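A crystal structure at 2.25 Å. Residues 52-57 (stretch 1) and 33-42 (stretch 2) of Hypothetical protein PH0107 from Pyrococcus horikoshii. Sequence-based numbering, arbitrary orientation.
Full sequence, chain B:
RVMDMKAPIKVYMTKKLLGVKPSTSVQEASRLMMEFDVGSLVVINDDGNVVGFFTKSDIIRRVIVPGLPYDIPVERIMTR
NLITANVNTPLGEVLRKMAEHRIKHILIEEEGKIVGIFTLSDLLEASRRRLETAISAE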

# COMPACT_ATOMS: atom_id res chain seq x y z
N GLY B 52 -6.87 -17.39 -7.77
CA GLY B 52 -7.34 -16.17 -7.15
C GLY B 52 -6.26 -15.15 -6.84
O GLY B 52 -5.08 -15.37 -7.12
N PHE B 53 -6.68 -14.04 -6.24
CA PHE B 53 -5.78 -12.95 -5.91
C PHE B 53 -6.48 -12.06 -4.88
O PHE B 53 -7.71 -11.91 -4.92
CB PHE B 53 -5.50 -12.12 -7.17
CG PHE B 53 -4.64 -10.92 -6.94
CD1 PHE B 53 -3.25 -11.04 -6.94
CD2 PHE B 53 -5.21 -9.66 -6.75
CE1 PHE B 53 -2.44 -9.92 -6.76
CE2 PHE B 53 -4.41 -8.53 -6.58
CZ PHE B 53 -3.02 -8.67 -6.58
N PHE B 54 -5.70 -11.48 -3.97
CA PHE B 54 -6.27 -10.60 -2.96
C PHE B 54 -5.22 -9.72 -2.27
O PHE B 54 -4.05 -10.08 -2.17
CB PHE B 54 -7.08 -11.41 -1.93
CG PHE B 54 -6.23 -12.22 -0.99
CD1 PHE B 54 -5.65 -11.64 0.14
CD2 PHE B 54 -6.04 -13.59 -1.22
CE1 PHE B 54 -4.89 -12.41 1.02
CE2 PHE B 54 -5.28 -14.37 -0.33
CZ PHE B 54 -4.71 -13.78 0.79
N THR B 55 -5.67 -8.56 -1.81
CA THR B 55 -4.80 -7.60 -1.15
C THR B 55 -5.12 -7.46 0.33
O THR B 55 -6.02 -8.12 0.84
CB THR B 55 -4.94 -6.21 -1.78
OG1 THR B 55 -6.26 -5.71 -1.52
CG2 THR B 55 -4.71 -6.28 -3.28
N LYS B 56 -4.37 -6.60 1.00
CA LYS B 56 -4.58 -6.33 2.41
C LYS B 56 -5.89 -5.57 2.52
O LYS B 56 -6.67 -5.75 3.45
CB LYS B 56 -3.42 -5.49 2.96
CG LYS B 56 -2.10 -6.24 3.12
CD LYS B 56 -1.00 -5.33 3.65
CE LYS B 56 0.31 -6.10 3.87
NZ LYS B 56 1.44 -5.23 4.35
N SER B 57 -6.13 -4.73 1.52
CA SER B 57 -7.34 -3.94 1.47
C SER B 57 -8.56 -4.86 1.41
O SER B 57 -9.57 -4.59 2.07
CB SER B 57 -7.32 -3.01 0.26
OG SER B 57 -8.35 -2.06 0.35
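Stretch 2, residues 33-42: MMEFDVGSLV

What holds the two backbones together? Phe 54 and Leu 41 form a hydrogen-bonded antiparallel pair: Leu 41 N donates to Phe 54 O at 3.0 Å, and Phe 54 N donates to Leu 41 O, also at 3.0 Å. A third, weak bond follows where stretch 1 turns from strand into helix, with Lys 56 N 3.0 Å from Gly 39 O. That same oxygen, Gly 39 O, also lies 3.3 Å from Thr 55 CA in a CA-H...O contact.

How does stretch 2 run along stretch 1? It ends a helix at residues 33-35, passes through a loop in which Asp 37 has positive phi (55°), and becomes extended at Ser 40. From there to Val 42 it is a strand running antiparallel to strand 52-55, with 171° between their directions and 4.8 Å between their axes at closest approach. The non-hydrogen-bonded pairs, Phe 53 with Val 42 and Thr 55 with Ser 40, bring their CA atoms to 4.2 Å; the CA atoms of Phe 54 and Leu 41 are 5.6 Å apart.

Which side chains meet on the sheet? Phe 53, Thr 55, Ser 40 and Val 42 share one face, where Val 42 CG1 lies at the edge of the Phe 53 ring, 3.7 Å from CD1. On the other face Leu 41 CB sits over the Phe 54 ring, and Leu 41 CD1 reaches 3.6 Å from Phe 54 CZ.

What do the helix and loop of stretch 2 add? They receive Lys 56, whose extended side chain runs past Met 33, a selenomethionine, with Lys 56 CG 3.4 Å from Met 33 CE. Farther out, Lys 56 CE approaches Val 38 O at 3.2 Å, and Lys 56 NZ comes to 3.8 Å from SE of selenomethionine Met 34.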

# COMPACT_ATOMS: atom_id res chain seq x y z
N MSE B 33 2.13 -12.24 4.84
CA MSE B 33 2.28 -10.95 4.16
C MSE B 33 3.16 -10.00 4.96
O MSE B 33 3.98 -9.28 4.40
CB MSE B 33 0.91 -10.30 3.95
CG MSE B 33 0.04 -10.95 2.89
SE MSE B 33 -1.77 -10.24 3.03
CE MSE B 33 -1.82 -9.15 1.42
N MSE B 34 2.98 -10.00 6.28
CA MSE B 34 3.78 -9.12 7.12
C MSE B 34 5.22 -9.62 7.18
O MSE B 34 6.15 -8.83 7.27
CB MSE B 34 3.18 -9.05 8.54
CG MSE B 34 1.75 -8.52 8.58
SE MSE B 34 1.61 -6.75 7.80
CE MSE B 34 -0.22 -6.32 8.22
N GLU B 35 5.39 -10.94 7.12
CA GLU B 35 6.72 -11.54 7.17
C GLU B 35 7.55 -11.18 5.94
O GLU B 35 8.69 -10.73 6.06
CB GLU B 35 6.63 -13.07 7.26
CG GLU B 35 7.98 -13.77 7.45
CD GLU B 35 7.91 -15.28 7.30
OE1 GLU B 35 6.85 -15.88 7.63
OE2 GLU B 35 8.91 -15.88 6.88
N PHE B 36 6.96 -11.36 4.77
CA PHE B 36 7.64 -11.08 3.51
C PHE B 36 7.41 -9.69 2.91
O PHE B 36 7.79 -9.43 1.77
CB PHE B 36 7.33 -12.18 2.51
CG PHE B 36 8.06 -13.45 2.80
CD1 PHE B 36 9.42 -13.57 2.50
CD2 PHE B 36 7.43 -14.51 3.43
CE1 PHE B 36 10.13 -14.72 2.82
CE2 PHE B 36 8.13 -15.66 3.75
CZ PHE B 36 9.48 -15.76 3.45
N ASP B 37 6.77 -8.82 3.68
CA ASP B 37 6.56 -7.45 3.25
C ASP B 37 5.84 -7.24 1.92
O ASP B 37 6.28 -6.41 1.11
CB ASP B 37 7.91 -6.74 3.21
CG ASP B 37 7.81 -5.28 3.55
OD1 ASP B 37 7.47 -4.97 4.71
OD2 ASP B 37 8.08 -4.43 2.67
N VAL B 38 4.76 -7.97 1.68
CA VAL B 38 4.00 -7.81 0.44
C VAL B 38 2.55 -7.43 0.74
O VAL B 38 1.98 -7.85 1.75
CB VAL B 38 4.04 -9.08 -0.42
CG1 VAL B 38 5.46 -9.34 -0.89
CG2 VAL B 38 3.52 -10.27 0.37
N GLY B 39 1.97 -6.61 -0.14
CA GLY B 39 0.60 -6.17 0.07
C GLY B 39 -0.46 -7.06 -0.56
O GLY B 39 -1.66 -6.83 -0.38
N SER B 40 -0.03 -8.09 -1.27
CA SER B 40 -0.96 -8.98 -1.93
C SER B 40 -0.46 -10.41 -2.02
O SER B 40 0.70 -10.70 -1.73
CB SER B 40 -1.27 -8.47 -3.35
OG SER B 40 -0.11 -8.42 -4.16
N LEU B 41 -1.35 -11.29 -2.43
CA LEU B 41 -1.05 -12.70 -2.58
C LEU B 41 -1.93 -13.29 -3.67
O LEU B 41 -3.08 -12.88 -3.84
CB LEU B 41 -1.34 -13.44 -1.27
CG LEU B 41 -0.49 -13.17 -0.02
CD1 LEU B 41 -1.10 -13.90 1.16
CD2 LEU B 41 0.95 -13.66 -0.24
N VAL B 42 -1.37 -14.23 -4.43
CA VAL B 42 -2.13 -14.94 -5.44
C VAL B 42 -2.47 -16.25 -4.75
O VAL B 42 -1.78 -16.65 -3.81
CB VAL B 42 -1.29 -15.26 -6.70
CG1 VAL B 42 -1.02 -13.99 -7.48
CG2 VAL B 42 0.02 -15.94 -6.29